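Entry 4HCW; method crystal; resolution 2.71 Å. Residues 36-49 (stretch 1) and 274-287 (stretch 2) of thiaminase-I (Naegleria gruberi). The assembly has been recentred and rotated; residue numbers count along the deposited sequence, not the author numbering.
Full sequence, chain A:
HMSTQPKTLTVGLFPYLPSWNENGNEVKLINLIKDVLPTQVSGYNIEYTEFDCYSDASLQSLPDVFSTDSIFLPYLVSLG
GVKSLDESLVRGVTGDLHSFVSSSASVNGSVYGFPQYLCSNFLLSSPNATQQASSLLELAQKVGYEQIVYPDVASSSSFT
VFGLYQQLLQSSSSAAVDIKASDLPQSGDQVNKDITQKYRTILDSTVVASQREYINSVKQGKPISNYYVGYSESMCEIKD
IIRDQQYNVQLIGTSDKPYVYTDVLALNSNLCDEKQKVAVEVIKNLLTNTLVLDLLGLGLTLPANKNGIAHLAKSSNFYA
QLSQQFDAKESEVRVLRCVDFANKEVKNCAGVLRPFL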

ATOM      1  N   VAL A  36     -15.204 -16.382  -2.403  1.00 72.87           N
ATOM      2  CA  VAL A  36     -16.436 -15.652  -2.122  1.00 72.87           C
ATOM      3  C   VAL A  36     -16.952 -14.949  -3.378  1.00 72.87           C
ATOM      4  O   VAL A  36     -18.159 -14.785  -3.564  1.00 72.87           O
ATOM      5  CB  VAL A  36     -16.223 -14.620  -0.988  1.00 78.28           C
ATOM      6  CG1 VAL A  36     -17.461 -13.763  -0.787  1.00 78.28           C
ATOM      7  CG2 VAL A  36     -15.847 -15.327   0.304  1.00 78.28           C
ATOM      8  N   LEU A  37     -16.028 -14.552  -4.246  1.00 99.39           N
ATOM      9  CA  LEU A  37     -16.375 -13.841  -5.470  1.00 99.39           C
ATOM     10  C   LEU A  37     -17.172 -14.718  -6.435  1.00 99.39           C
ATOM     11  O   LEU A  37     -16.885 -15.906  -6.582  1.00 99.39           O
ATOM     12  CB  LEU A  37     -15.111 -13.321  -6.155  1.00 68.20           C
ATOM     13  CG  LEU A  37     -14.176 -12.508  -5.257  1.00 68.20           C
ATOM     14  CD1 LEU A  37     -12.970 -12.011  -6.038  1.00 68.20           C
ATOM     15  CD2 LEU A  37     -14.923 -11.352  -4.611  1.00 68.20           C
ATOM     16  N   PRO A  38     -18.182 -14.128  -7.095  1.00 84.48           N
ATOM     17  CA  PRO A  38     -19.040 -14.833  -8.053  1.00 84.48           C
ATOM     18  C   PRO A  38     -18.338 -15.073  -9.384  1.00 84.48           C
ATOM     19  O   PRO A  38     -17.643 -14.189  -9.885  1.00 84.48           O
ATOM     20  CB  PRO A  38     -20.207 -13.863  -8.244  1.00 97.13           C
ATOM     21  CG  PRO A  38     -19.615 -12.523  -8.001  1.00 97.13           C
ATOM     22  CD  PRO A  38     -18.591 -12.723  -6.920  1.00 97.13           C
ATOM     23  N   THR A  39     -18.526 -16.260  -9.951  1.00 89.74           N
ATOM     24  CA  THR A  39     -17.896 -16.615 -11.217  1.00 89.74           C
ATOM     25  C   THR A  39     -18.869 -16.508 -12.390  1.00 89.74           C
ATOM     26  O   THR A  39     -18.576 -16.966 -13.494  1.00 89.74           O
ATOM     27  CB  THR A  39     -17.306 -18.037 -11.174  1.00110.75           C
ATOM     28  OG1 THR A  39     -18.302 -18.955 -10.706  1.00110.75           O
ATOM     29  CG2 THR A  39     -16.106 -18.087 -10.241  1.00110.75           C
ATOM     30  N   GLN A  40     -20.023 -15.895 -12.143  1.00 96.05           N
ATOM     31  CA  GLN A  40     -21.038 -15.728 -13.177  1.00 96.05           C
ATOM     32  C   GLN A  40     -21.838 -14.452 -12.942  1.00 96.05           C
ATOM     33  O   GLN A  40     -22.746 -14.422 -12.111  1.00 96.05           O
ATOM     34  CB  GLN A  40     -21.975 -16.937 -13.205  1.00116.07           C
ATOM     35  N   VAL A  41     -21.493 -13.396 -13.673  1.00101.98           N
ATOM     36  CA  VAL A  41     -22.169 -12.111 -13.529  1.00101.98           C
ATOM     37  C   VAL A  41     -22.675 -11.598 -14.874  1.00101.98           C
ATOM     38  O   VAL A  41     -21.898 -11.440 -15.817  1.00101.98           O
ATOM     39  CB  VAL A  41     -21.238 -11.052 -12.900  1.00 89.69           C
ATOM     40  CG1 VAL A  41     -21.933  -9.702 -12.835  1.00 89.69           C
ATOM     41  CG2 VAL A  41     -20.792 -11.491 -11.514  1.00 89.69           C
ATOM     42  N   SER A  42     -23.980 -11.343 -14.946  1.00 92.43           N
ATOM     43  CA  SER A  42     -24.623 -10.844 -16.162  1.00 92.43           C
ATOM     44  C   SER A  42     -24.353 -11.730 -17.380  1.00 92.43           C
ATOM     45  O   SER A  42     -24.223 -11.235 -18.499  1.00 92.43           O
ATOM     46  CB  SER A  42     -24.204  -9.396 -16.447  1.00 76.99           C
ATOM     47  OG  SER A  42     -24.536  -8.543 -15.364  1.00 76.99           O
ATOM     48  N   GLY A  43     -24.267 -13.039 -17.153  1.00 89.67           N
ATOM     49  CA  GLY A  43     -24.059 -13.990 -18.230  1.00 89.67           C
ATOM     50  C   GLY A  43     -22.594 -14.197 -18.560  1.00 89.67           C
ATOM     51  O   GLY A  43     -22.239 -15.054 -19.373  1.00 89.67           O
ATOM     52  N   TYR A  44     -21.739 -13.409 -17.919  1.00106.29           N
ATOM     53  CA  TYR A  44     -20.307 -13.480 -18.166  1.00106.29           C
ATOM     54  C   TYR A  44     -19.610 -14.425 -17.196  1.00106.29           C
ATOM     55  O   TYR A  44     -19.928 -14.450 -16.007  1.00106.29           O
ATOM     56  CB  TYR A  44     -19.685 -12.088 -18.072  1.00117.67           C
ATOM     57  CG  TYR A  44     -19.558 -11.391 -19.402  1.00117.67           C
ATOM     58  CD1 TYR A  44     -20.636 -10.717 -19.962  1.00117.67           C
ATOM     59  CD2 TYR A  44     -18.359 -11.405 -20.102  1.00117.67           C
ATOM     60  CE1 TYR A  44     -20.525 -10.084 -21.179  1.00117.67           C
ATOM     61  CE2 TYR A  44     -18.238 -10.770 -21.323  1.00117.67           C
ATOM     62  CZ  TYR A  44     -19.326 -10.110 -21.855  1.00117.67           C
ATOM     63  OH  TYR A  44     -19.224  -9.473 -23.072  1.00117.67           O
ATOM     64  N   ASN A  45     -18.666 -15.205 -17.713  1.00 85.08           N
ATOM     65  CA  ASN A  45     -17.858 -16.088 -16.878  1.00 85.08           C
ATOM     66  C   ASN A  45     -16.624 -15.353 -16.360  1.00 85.08           C
ATOM     67  O   ASN A  45     -15.708 -15.052 -17.123  1.00 85.08           O
ATOM     68  CB  ASN A  45     -17.444 -17.335 -17.660  1.00 68.07           C
ATOM     69  N   ILE A  46     -16.600 -15.066 -15.062  1.00 83.86           N
ATOM     70  CA  ILE A  46     -15.533 -14.253 -14.484  1.00 83.86           C
ATOM     71  C   ILE A  46     -14.339 -15.084 -14.023  1.00 83.86           C
ATOM     72  O   ILE A  46     -14.476 -15.976 -13.187  1.00 83.86           O
ATOM     73  CB  ILE A  46     -16.038 -13.417 -13.296  1.00 81.09           C
ATOM     74  CG1 ILE A  46     -17.404 -12.802 -13.610  1.00 81.09           C
ATOM     75  CG2 ILE A  46     -15.026 -12.341 -12.946  1.00 81.09           C
ATOM     76  CD1 ILE A  46     -17.387 -11.826 -14.764  1.00 81.09           C
ATOM     77  N   GLU A  47     -13.166 -14.777 -14.569  1.00 88.88           N
ATOM     78  CA  GLU A  47     -11.942 -15.486 -14.214  1.00 88.88           C
ATOM     79  C   GLU A  47     -11.061 -14.641 -13.299  1.00 88.88           C
ATOM     80  O   GLU A  47     -10.526 -13.612 -13.715  1.00 88.88           O
ATOM     81  CB  GLU A  47     -11.162 -15.866 -15.474  1.00 96.00           C
ATOM     82  N   TYR A  48     -10.910 -15.078 -12.052  1.00 75.24           N
ATOM     83  CA  TYR A  48     -10.073 -14.369 -11.088  1.00 75.24           C
ATOM     84  C   TYR A  48      -8.686 -14.993 -10.980  1.00 75.24           C
ATOM     85  O   TYR A  48      -8.540 -16.136 -10.546  1.00 75.24           O
ATOM     86  CB  TYR A  48     -10.735 -14.343  -9.710  1.00 67.63           C
ATOM     87  CG  TYR A  48     -12.044 -13.588  -9.661  1.00 67.63           C
ATOM     88  CD1 TYR A  48     -12.067 -12.202  -9.577  1.00 67.63           C
ATOM     89  CD2 TYR A  48     -13.257 -14.263  -9.687  1.00 67.63           C
ATOM     90  CE1 TYR A  48     -13.263 -11.509  -9.528  1.00 67.63           C
ATOM     91  CE2 TYR A  48     -14.457 -13.579  -9.638  1.00 67.63           C
ATOM     92  CZ  TYR A  48     -14.454 -12.202  -9.557  1.00 67.63           C
ATOM     93  OH  TYR A  48     -15.647 -11.521  -9.509  1.00 67.63           O
ATOM     94  N   THR A  49      -7.671 -14.231 -11.378  1.00 68.27           N
ATOM     95  CA  THR A  49      -6.285 -14.665 -11.248  1.00 68.27           C
ATOM     96  C   THR A  49      -5.453 -13.592 -10.557  1.00 68.27           C
ATOM     97  O   THR A  49      -5.877 -12.442 -10.443  1.00 68.27           O
ATOM     98  CB  THR A  49      -5.655 -14.991 -12.617  1.00 78.83           C
ATOM     99  OG1 THR A  49      -5.856 -13.891 -13.512  1.00 78.83           O
ATOM    100  CG2 THR A  49      -6.282 -16.244 -13.210  1.00 78.83           C
ATOM    101  N   GLU A 274     -19.913  -3.335 -23.692  1.00167.23           N
ATOM    102  CA  GLU A 274     -20.718  -4.213 -22.857  1.00167.23           C
ATOM    103  C   GLU A 274     -19.872  -4.789 -21.724  1.00167.23           C
ATOM    104  O   GLU A 274     -20.306  -4.825 -20.572  1.00167.23           O
ATOM    105  CB  GLU A 274     -21.326  -5.328 -23.709  1.00 96.31           C
ATOM    106  N   LYS A 275     -18.666  -5.241 -22.062  1.00141.83           N
ATOM    107  CA  LYS A 275     -17.712  -5.715 -21.062  1.00141.83           C
ATOM    108  C   LYS A 275     -17.392  -4.604 -20.075  1.00141.83           C
ATOM    109  O   LYS A 275     -17.171  -4.852 -18.884  1.00141.83           O
ATOM    110  CB  LYS A 275     -16.418  -6.190 -21.722  1.00 95.91           C
ATOM    111  CG  LYS A 275     -16.386  -7.673 -22.043  1.00 95.91           C
ATOM    112  CD  LYS A 275     -14.972  -8.118 -22.359  1.00 95.91           C
ATOM    113  CE  LYS A 275     -14.886  -9.617 -22.549  1.00 95.91           C
ATOM    114  NZ  LYS A 275     -13.472 -10.059 -22.687  1.00 95.91           N
ATOM    115  N   GLN A 276     -17.363  -3.381 -20.591  1.00116.61           N
ATOM    116  CA  GLN A 276     -17.142  -2.191 -19.784  1.00116.61           C
ATOM    117  C   GLN A 276     -18.169  -2.074 -18.650  1.00116.61           C
ATOM    118  O   GLN A 276     -17.842  -1.620 -17.557  1.00116.61           O
ATOM    119  CB  GLN A 276     -17.155  -0.952 -20.687  1.00137.32           C
ATOM    120  CG  GLN A 276     -17.857   0.264 -20.116  1.00137.32           C
ATOM    121  CD  GLN A 276     -16.912   1.214 -19.408  1.00137.32           C
ATOM    122  OE1 GLN A 276     -15.694   1.121 -19.554  1.00137.32           O
ATOM    123  NE2 GLN A 276     -17.472   2.138 -18.635  1.00137.32           N
ATOM    124  N   LYS A 277     -19.399  -2.516 -18.903  1.00132.91           N
ATOM    125  CA  LYS A 277     -20.449  -2.492 -17.881  1.00132.91           C
ATOM    126  C   LYS A 277     -20.355  -3.662 -16.903  1.00132.91           C
ATOM    127  O   LYS A 277     -20.655  -3.510 -15.716  1.00132.91           O
ATOM    128  CB  LYS A 277     -21.843  -2.464 -18.517  1.00116.56           C
ATOM    129  N   VAL A 278     -19.960  -4.828 -17.403  1.00105.89           N
ATOM    130  CA  VAL A 278     -19.838  -6.013 -16.561  1.00105.89           C
ATOM    131  C   VAL A 278     -18.687  -5.851 -15.568  1.00105.89           C
ATOM    132  O   VAL A 278     -18.786  -6.260 -14.409  1.00105.89           O
ATOM    133  CB  VAL A 278     -19.618  -7.286 -17.404  1.00124.39           C
ATOM    134  CG1 VAL A 278     -19.504  -8.514 -16.508  1.00124.39           C
ATOM    135  CG2 VAL A 278     -20.748  -7.461 -18.403  1.00124.39           C
ATOM    136  N   ALA A 279     -17.600  -5.244 -16.035  1.00 81.72           N
ATOM    137  CA  ALA A 279     -16.424  -5.011 -15.205  1.00 81.72           C
ATOM    138  C   ALA A 279     -16.754  -4.148 -13.989  1.00 81.72           C
ATOM    139  O   ALA A 279     -16.300  -4.435 -12.881  1.00 81.72           O
ATOM    140  CB  ALA A 279     -15.309  -4.374 -16.030  1.00 65.79           C
ATOM    141  N   VAL A 280     -17.549  -3.101 -14.201  1.00 74.59           N
ATOM    142  CA  VAL A 280     -17.962  -2.208 -13.117  1.00 74.59           C
ATOM    143  C   VAL A 280     -18.762  -2.950 -12.046  1.00 74.59           C
ATOM    144  O   VAL A 280     -18.658  -2.640 -10.860  1.00 74.59           O
ATOM    145  CB  VAL A 280     -18.782  -1.007 -13.641  1.00 79.67           C
ATOM    146  CG1 VAL A 280     -19.152  -0.068 -12.506  1.00 79.67           C
ATOM    147  CG2 VAL A 280     -17.998  -0.248 -14.701  1.00 79.67           C
ATOM    148  N   GLU A 281     -19.555  -3.932 -12.466  1.00 85.66           N
ATOM    149  CA  GLU A 281     -20.319  -4.744 -11.522  1.00 85.66           C
ATOM    150  C   GLU A 281     -19.387  -5.595 -10.665  1.00 85.66           C
ATOM    151  O   GLU A 281     -19.556  -5.676  -9.446  1.00 85.66           O
ATOM    152  CB  GLU A 281     -21.330  -5.639 -12.249  1.00118.17           C
ATOM    153  N   VAL A 282     -18.413  -6.233 -11.309  1.00 78.86           N
ATOM    154  CA  VAL A 282     -17.444  -7.060 -10.599  1.00 78.86           C
ATOM    155  C   VAL A 282     -16.666  -6.209  -9.603  1.00 78.86           C
ATOM    156  O   VAL A 282     -16.444  -6.611  -8.460  1.00 78.86           O
ATOM    157  CB  VAL A 282     -16.456  -7.744 -11.566  1.00 64.63           C
ATOM    158  CG1 VAL A 282     -15.402  -8.516 -10.791  1.00 64.63           C
ATOM    159  CG2 VAL A 282     -17.200  -8.670 -12.522  1.00 64.63           C
ATOM    160  N   ILE A 283     -16.270  -5.022 -10.049  1.00 79.49           N
ATOM    161  CA  ILE A 283     -15.536  -4.079  -9.217  1.00 79.49           C
ATOM    162  C   ILE A 283     -16.395  -3.549  -8.069  1.00 79.49           C
ATOM    163  O   ILE A 283     -15.928  -3.449  -6.933  1.00 79.49           O
ATOM    164  CB  ILE A 283     -15.000  -2.910 -10.066  1.00 69.79           C
ATOM    165  CG1 ILE A 283     -13.883  -3.408 -10.986  1.00 69.79           C
ATOM    166  CG2 ILE A 283     -14.501  -1.776  -9.183  1.00 69.79           C
ATOM    167  CD1 ILE A 283     -13.487  -2.426 -12.056  1.00 69.79           C
ATOM    168  N   LYS A 284     -17.650  -3.228  -8.369  1.00 76.23           N
ATOM    169  CA  LYS A 284     -18.576  -2.733  -7.354  1.00 76.23           C
ATOM    170  C   LYS A 284     -18.770  -3.773  -6.259  1.00 76.23           C
ATOM    171  O   LYS A 284     -18.965  -3.434  -5.094  1.00 76.23           O
ATOM    172  CB  LYS A 284     -19.922  -2.364  -7.980  1.00 85.43           C
ATOM    173  N   ASN A 285     -18.706  -5.043  -6.642  1.00 84.56           N
ATOM    174  CA  ASN A 285     -18.779  -6.129  -5.678  1.00 84.56           C
ATOM    175  C   ASN A 285     -17.528  -6.179  -4.810  1.00 84.56           C
ATOM    176  O   ASN A 285     -17.616  -6.256  -3.588  1.00 84.56           O
ATOM    177  CB  ASN A 285     -18.976  -7.467  -6.387  1.00 92.63           C
ATOM    178  CG  ASN A 285     -19.195  -8.611  -5.418  1.00 92.63           C
ATOM    179  OD1 ASN A 285     -19.895  -8.466  -4.415  1.00 92.63           O
ATOM    180  ND2 ASN A 285     -18.585  -9.753  -5.704  1.00 92.63           N
ATOM    181  N   LEU A 286     -16.364  -6.124  -5.450  1.00 78.97           N
ATOM    182  CA  LEU A 286     -15.084  -6.187  -4.746  1.00 78.97           C
ATOM    183  C   LEU A 286     -14.907  -5.081  -3.710  1.00 78.97           C
ATOM    184  O   LEU A 286     -14.171  -5.247  -2.738  1.00 78.97           O
ATOM    185  CB  LEU A 286     -13.923  -6.135  -5.743  1.00 71.37           C
ATOM    186  CG  LEU A 286     -13.482  -7.449  -6.387  1.00 71.37           C
ATOM    187  CD1 LEU A 286     -12.448  -7.181  -7.467  1.00 71.37           C
ATOM    188  CD2 LEU A 286     -12.920  -8.385  -5.333  1.00 71.37           C
ATOM    189  N   LEU A 287     -15.585  -3.957  -3.918  1.00 79.08           N
ATOM    190  CA  LEU A 287     -15.381  -2.786  -3.074  1.00 79.08           C
ATOM    191  C   LEU A 287     -16.512  -2.533  -2.079  1.00 79.08           C
ATOM    192  O   LEU A 287     -16.322  -1.818  -1.095  1.00 79.08           O
ATOM    193  CB  LEU A 287     -15.165  -1.543  -3.941  1.00 62.57           C
ATOM    194  CG  LEU A 287     -14.050  -1.640  -4.985  1.00 62.57           C
ATOM    195  CD1 LEU A 287     -13.901  -0.329  -5.741  1.00 62.57           C
ATOM    196  CD2 LEU A 287     -12.739  -2.040  -4.334  1.00 62.57           C
TER

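Residues 36-49 fold back on themselves, and one side of this fold rests on a helix far along the chain; touching residues are at least 231 apart in sequence. Val41 to Tyr44 form a type I' beta turn. Two backbone hydrogen bonds close it: Val41 N to Tyr44 O at 3.0 Å, and Tyr44 N to Val41 O at 2.9 Å. A third, Ile46 N to Thr39 O at 3.2 Å, ties the two arms together further along. Gly43 suits this turn, because at its backbone angles a CB would be jammed against the carbonyl oxygen of Ser42.

The second stretch is mostly helix, and the helix runs on past Leu287. Its axis and that of strand 44-49 differ by 53° in direction and approach to 10.8 Å. That spacing leaves room for side chains between the two backbones. Together the stretches bury 554 Å². No hydrogen bond joins them among the modelled atoms, so the contact is chiefly one of apolar packing.

Tyr44 covers the most surface on the strand side, and Val278 covers nearly as much on the helix side. The two meet directly: Tyr44 CD1 lies 3.6 Å from Val278 CG2. The tyrosine reaches on along the helix, and its OH sits 3.5 Å from CG of Lys275. This is contact with the aliphatic part of the lysine; its NZ is hydrogen-bonded elsewhere in the structure. Val278 also touches the turn itself, with CG1 3.8 Å from the backbone O of Val41.

Val282 is the next large contributor. It lies one helical turn after Val278, so both valines point toward the first stretch. Ile46 CD1 contacts both, at 4.3 Å from Val278 CG1 and 3.9 Å from Val282 CG2. Tyr48 follows two residues after Ile46 on the strand, and its side chain also points toward the helix. Tyr48 CE1 is 3.9 Å from Val282 CG1, and Tyr48 OH is closer to the same methyl, at 3.3 Å. That hydroxyl also makes a weak hydrogen bond to Pro38 O at 3.4 Å, which links the strand to the loop before it.

The loop packs against the last residues of the second stretch. Pro38 CD lies 3.2 Å from Asn285 ND2, a close contact without a hydrogen bond. Leu37 and Leu286 have CA-to-CB bonds that point sideways, but the ends of their side chains come nearer. Their CD2 atoms meet at 3.7 Å, extending the apolar contact.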